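Local coordinates for amidohydrolase 3 domain-containing protein (Pyrococcus horikoshii, PDB 3IGH), which is an uncharacterized amidohydrolase-family protein that probably hydrolyses carbon-nitrogen bonds other than peptide bonds, perhaps with the help of a metal, at residues A[309-313]-A[327-333]; A[240-244]-A[303-309]. All coordinates share one frame; numbering follows the deposited sequence. Where two conformers were deposited one is given.

Overall arrangement
Interactions 1 and 2 lie in series along the chain and pack against each other, their centres about 13 Å apart. Leu-309 belongs to both: it follows the end of helix 294-305, which meets helix 237-246 in interaction 2, and leads into strand 310-315, which is covered by helix 318-331 in interaction 1. Between them, Val-311 CG2 lies 3.8 Å from Ala-304 CB, and Phe-333 CD1 comes within 3.3 Å of Arg-305 NE. The two contacts thus abut at these two pairs, on the outer side of the amidohydrolase TIM barrel. Sulfate ions, probably from the crystallisation liquor, bind at Arg-305 and Lys-303 and do not identify an active site.

Interaction 1. Residues A[309-313]-A[327-333]; sequences LDVAI and VFETTGF
Strand 310-313 and helix 327-331 run nearly antiparallel, their axes 153° apart and 11.5 Å from each other at closest approach, with Val-311 facing Phe-333 and Ile-313 facing Val-327. Two phenylalanine rings, Phe-328 and Phe-333, pack against Val-311 and Ile-313. Ile-313 reaches over one face of the Phe-328 ring, its CD1 4.0 Å from the ring centroid in a CH-pi contact; CG1 stands anti to the carbonyl carbon (chi1 -52°), and the extended chain carries CD1 outward to the ring. Ile-313 CD1 also touches Val-327 CG1 at 4.0 Å, so it sits between two successive helix residues. Val-311 runs alongside Phe-328, pointing the other way, its CG1 4.0 Å from CE1 of that ring, while its CB packs on CE2 of Phe-333. At the start of the strand, Asp-310 OD1 meets the edge of the Phe-333 ring in its plane, 3.2 Å from CZ, with carboxylate and ring planes 82° apart. This places the oxygen by the ring's C-H edge, where the electrostatics are probably favourable. The carboxylate is held from elsewhere, by a salt bridge from OD1 to Arg-357 and a hydrogen bond from OD2 to Tyr-234. Gly-332, with positive phi, is the C' residue of a Schellman motif that ends the helix, and the reversal brings Phe-333 back onto the strand. Strand 310-315, helix 318-331 and strand 336-337 form a beta-alpha-beta unit, the repeating element of the TIM barrel, and this contact is its helix-on-strand packing.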
# COMPACT_ATOMS: atom_id res chain seq x y z
N LEU A 309 2.08 -12.36 4.40
CA LEU A 309 2.49 -11.57 5.56
C LEU A 309 3.46 -12.33 6.45
O LEU A 309 3.39 -13.56 6.56
CB LEU A 309 1.26 -11.13 6.38
CG LEU A 309 0.40 -10.03 5.77
CD1 LEU A 309 -0.94 -10.01 6.45
CD2 LEU A 309 1.08 -8.65 5.86
N ASP A 310 4.37 -11.58 7.09
CA ASP A 310 5.30 -12.17 8.05
C ASP A 310 4.55 -12.55 9.33
O ASP A 310 3.43 -12.11 9.58
CB ASP A 310 6.44 -11.19 8.37
CG ASP A 310 7.65 -11.86 9.01
OD1 ASP A 310 7.75 -13.11 8.99
OD2 ASP A 310 8.53 -11.14 9.54
N VAL A 311 5.16 -13.41 10.13
CA VAL A 311 4.56 -13.83 11.39
C VAL A 311 5.64 -13.73 12.48
O VAL A 311 6.69 -14.37 12.40
CB VAL A 311 4.03 -15.29 11.29
CG1 VAL A 311 3.39 -15.72 12.62
CG2 VAL A 311 3.03 -15.42 10.11
N ALA A 312 5.36 -12.90 13.49
CA ALA A 312 6.25 -12.72 14.63
C ALA A 312 5.59 -13.29 15.86
O ALA A 312 4.44 -12.98 16.17
CB ALA A 312 6.58 -11.24 14.85
N ILE A 313 6.33 -14.15 16.57
CA ILE A 313 5.81 -14.76 17.78
C ILE A 313 6.67 -14.40 19.00
O ILE A 313 7.86 -14.71 19.04
CB ILE A 313 5.72 -16.31 17.65
CG1 ILE A 313 4.93 -16.70 16.37
CG2 ILE A 313 5.05 -16.89 18.89
CD1 ILE A 313 4.69 -18.22 16.20
N VAL A 327 5.07 -24.21 15.88
CA VAL A 327 4.22 -23.48 14.93
C VAL A 327 4.95 -23.29 13.60
O VAL A 327 4.40 -23.60 12.54
CB VAL A 327 3.74 -22.12 15.53
CG1 VAL A 327 2.92 -21.33 14.52
CG2 VAL A 327 2.90 -22.37 16.77
N PHE A 328 6.20 -22.82 13.67
CA PHE A 328 7.00 -22.60 12.46
C PHE A 328 7.37 -23.90 11.72
O PHE A 328 7.43 -23.93 10.48
CB PHE A 328 8.22 -21.71 12.77
CG PHE A 328 7.86 -20.27 13.12
CD1 PHE A 328 6.76 -19.65 12.52
CD2 PHE A 328 8.62 -19.54 14.02
CE1 PHE A 328 6.42 -18.33 12.82
CE2 PHE A 328 8.29 -18.21 14.33
CZ PHE A 328 7.20 -17.61 13.74
N GLU A 329 7.58 -24.98 12.47
CA GLU A 329 7.88 -26.27 11.86
C GLU A 329 6.68 -26.80 11.08
O GLU A 329 6.82 -27.16 9.91
CB GLU A 329 8.31 -27.30 12.90
CG GLU A 329 8.74 -28.62 12.29
CD GLU A 329 8.56 -29.81 13.24
OE1 GLU A 329 8.79 -30.95 12.79
OE2 GLU A 329 8.20 -29.61 14.42
N THR A 330 5.49 -26.77 11.70
CA THR A 330 4.25 -27.30 11.13
C THR A 330 3.80 -26.53 9.88
O THR A 330 3.27 -27.11 8.92
CB THR A 330 3.13 -27.28 12.21
OG1 THR A 330 3.53 -28.07 13.34
CG2 THR A 330 1.82 -27.83 11.67
N THR A 331 3.99 -25.22 9.90
CA THR A 331 3.55 -24.38 8.80
C THR A 331 4.61 -24.33 7.70
O THR A 331 4.33 -23.87 6.59
CB THR A 331 3.20 -22.95 9.26
OG1 THR A 331 4.33 -22.38 9.96
CG2 THR A 331 1.99 -22.98 10.17
N GLY A 332 5.80 -24.83 8.02
CA GLY A 332 6.95 -24.76 7.13
C GLY A 332 7.40 -23.34 6.82
O GLY A 332 7.99 -23.10 5.77
N PHE A 333 7.13 -22.41 7.72
CA PHE A 333 7.49 -21.01 7.49
C PHE A 333 8.59 -20.57 8.45
O PHE A 333 8.41 -20.63 9.66
CB PHE A 333 6.26 -20.09 7.60
CG PHE A 333 6.60 -18.62 7.54
CD1 PHE A 333 7.13 -18.06 6.39
CD2 PHE A 333 6.38 -17.80 8.65
CE1 PHE A 333 7.46 -16.71 6.32
CE2 PHE A 333 6.68 -16.43 8.59
CZ PHE A 333 7.23 -15.89 7.43

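Interaction 2. Residues A[240-244]-A[303-309]; sequences LDKLE and KARSLGL. With SO4 (sulfate ion), chain C; SO4 (sulfate ion), chain S; SO4 (sulfate ion), chain R.
Leu-240 is at the centre of the contact: its CD1 packs on Leu-309 CD1 at 3.7 Å and on Leu-307 CD1, whereas CD2 lies against Lys-303 CD and Ala-304. With CG anti to the backbone N (chi1 171°), the branch reaches the end of helix 294-305 and the turn that follows. Leu-307 CD1 also rests 3.9 Å from Glu-244 CA. Leu-243 meets Leu-309 CD1 and, at the dimer interface, Ile-246 of the second subunit. Nearer solvent, the Lys-303 methylenes lie along Leu-240; in one of its two conformers, bends at chi3 and chi4 carry NZ to a weak bond with a sulfate, beyond salt-bridge range of Asp-241 and Glu-244.

Farther out, Arg-305 probably helps to hold the turn, since its NH2 donates to Leu-309 O at 2.9 Å, from above the carbonyl plane. NE and NH1 grip one sulfate with nearly straight bonds (166° and 168°), and NH1 holds a second weakly. Truncating Arg-305 to an alanine removes the guanidinium, and is likely to leave the first sulfate unheld on this side and the turn before Leu-309 freer to move. Gly-308, with positive phi, is the C' residue of a Schellman motif (Leu-309 N to Ala-304 O, Gly-308 N to Arg-305 O). Leu-240 touches Val-235 and Val-261, and Leu-243 and Leu-309 touch Ile-258, so the contact joins adjacent helices of a TIM barrel's outer layer over strands 230-235 and 256-264.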
# COMPACT_ATOMS: atom_id res chain seq x y z
N LEU A 240 -5.67 -8.33 11.46
CA LEU A 240 -5.41 -9.27 10.37
C LEU A 240 -6.73 -9.75 9.73
O LEU A 240 -6.83 -9.82 8.50
CB LEU A 240 -4.56 -10.45 10.85
CG LEU A 240 -4.38 -11.63 9.88
CD1 LEU A 240 -3.69 -11.17 8.60
CD2 LEU A 240 -3.61 -12.78 10.53
N ASP A 241 -7.74 -10.02 10.56
CA ASP A 241 -9.08 -10.39 10.04
C ASP A 241 -9.64 -9.34 9.09
O ASP A 241 -10.26 -9.66 8.08
CB ASP A 241 -10.07 -10.60 11.19
CG ASP A 241 -9.82 -11.88 11.96
OD1 ASP A 241 -9.06 -12.74 11.46
OD2 ASP A 241 -10.39 -12.02 13.07
N LYS A 242 -9.43 -8.07 9.44
CA LYS A 242 -9.90 -6.97 8.60
C LYS A 242 -9.08 -6.81 7.32
O LYS A 242 -9.64 -6.48 6.28
CB LYS A 242 -9.94 -5.68 9.40
CG LYS A 242 -10.94 -5.72 10.55
CD LYS A 242 -11.19 -4.34 11.12
CE LYS A 242 -12.33 -4.38 12.13
NZ LYS A 242 -12.67 -3.02 12.65
N LEU A 243 -7.77 -7.06 7.39
CA LEU A 243 -6.94 -7.09 6.18
C LEU A 243 -7.43 -8.15 5.21
O LEU A 243 -7.58 -7.89 4.02
CB LEU A 243 -5.47 -7.36 6.52
CG LEU A 243 -4.75 -6.33 7.39
CD1 LEU A 243 -3.28 -6.72 7.53
CD2 LEU A 243 -4.89 -4.92 6.82
N GLU A 244 -7.66 -9.35 5.75
CA GLU A 244 -8.16 -10.49 4.98
C GLU A 244 -9.48 -10.19 4.26
O GLU A 244 -9.68 -10.64 3.13
CB GLU A 244 -8.28 -11.72 5.91
CG GLU A 244 -9.35 -12.75 5.56
CD GLU A 244 -8.85 -13.85 4.65
OE1 GLU A 244 -8.47 -13.55 3.49
OE2 GLU A 244 -8.86 -15.02 5.08
N LYS A 303 -3.41 -17.98 8.06
CA LYS A 303 -4.16 -16.84 7.56
C LYS A 303 -3.20 -15.75 7.05
O LYS A 303 -3.35 -15.24 5.93
CB LYS A 303 -5.06 -16.29 8.67
CG LYS A 303 -5.98 -15.15 8.24
CD LYS A 303 -6.76 -14.58 9.43
CE LYS A 303 -7.75 -15.57 10.02
NZ LYS A 303 -8.74 -16.02 9.00
N ALA A 304 -2.21 -15.42 7.87
CA ALA A 304 -1.18 -14.45 7.49
C ALA A 304 -0.39 -14.89 6.25
O ALA A 304 -0.16 -14.09 5.34
CB ALA A 304 -0.22 -14.21 8.65
N ARG A 305 -0.00 -16.16 6.21
CA ARG A 305 0.80 -16.69 5.10
C ARG A 305 0.03 -16.71 3.78
O ARG A 305 0.62 -16.53 2.71
CB ARG A 305 1.37 -18.07 5.44
CG ARG A 305 2.49 -18.04 6.52
CD ARG A 305 3.54 -16.99 6.20
NE ARG A 305 4.25 -17.28 4.94
CZ ARG A 305 4.87 -16.38 4.19
NH1 ARG A 305 5.49 -16.76 3.08
NH2 ARG A 305 4.88 -15.09 4.55
N SER A 306 -1.29 -16.88 3.86
CA SER A 306 -2.16 -16.81 2.70
C SER A 306 -2.19 -15.39 2.10
O SER A 306 -2.61 -15.21 0.96
CB SER A 306 -3.59 -17.28 3.03
OG SER A 306 -4.36 -16.27 3.68
N LEU A 307 -1.70 -14.41 2.87
CA LEU A 307 -1.61 -13.01 2.42
C LEU A 307 -0.17 -12.56 2.23
O LEU A 307 0.08 -11.37 2.04
CB LEU A 307 -2.35 -12.09 3.42
CG LEU A 307 -3.87 -12.21 3.47
CD1 LEU A 307 -4.42 -11.57 4.75
CD2 LEU A 307 -4.54 -11.61 2.23
N GLY A 308 0.77 -13.50 2.28
CA GLY A 308 2.20 -13.21 2.14
C GLY A 308 2.77 -12.36 3.27
O GLY A 308 3.80 -11.71 3.10
N LEU A 309 2.08 -12.36 4.40
CA LEU A 309 2.49 -11.57 5.56
C LEU A 309 3.46 -12.33 6.45
O LEU A 309 3.39 -13.56 6.56
CB LEU A 309 1.26 -11.13 6.38
CG LEU A 309 0.40 -10.03 5.77
CD1 LEU A 309 -0.94 -10.01 6.45
CD2 LEU A 309 1.08 -8.65 5.86
S SO4 C . 4.37 -20.38 2.88
O1 SO4 C . 5.59 -19.61 2.70
O2 SO4 C . 3.86 -20.18 4.23
O3 SO4 C . 3.36 -19.95 1.92
O4 SO4 C . 4.67 -21.80 2.68
S SO4 S . 6.63 -14.84 0.35
O1 SO4 S . 7.19 -13.98 -0.70
O2 SO4 S . 6.43 -14.05 1.56
O3 SO4 S . 5.34 -15.37 -0.08
O4 SO4 S . 7.57 -15.93 0.62
S SO4 R . -10.96 -18.14 9.96
O1 SO4 R . -10.31 -17.90 11.24
O2 SO4 R . -11.97 -19.19 10.12
O3 SO4 R . -11.61 -16.92 9.51
O4 SO4 R . -9.97 -18.57 8.97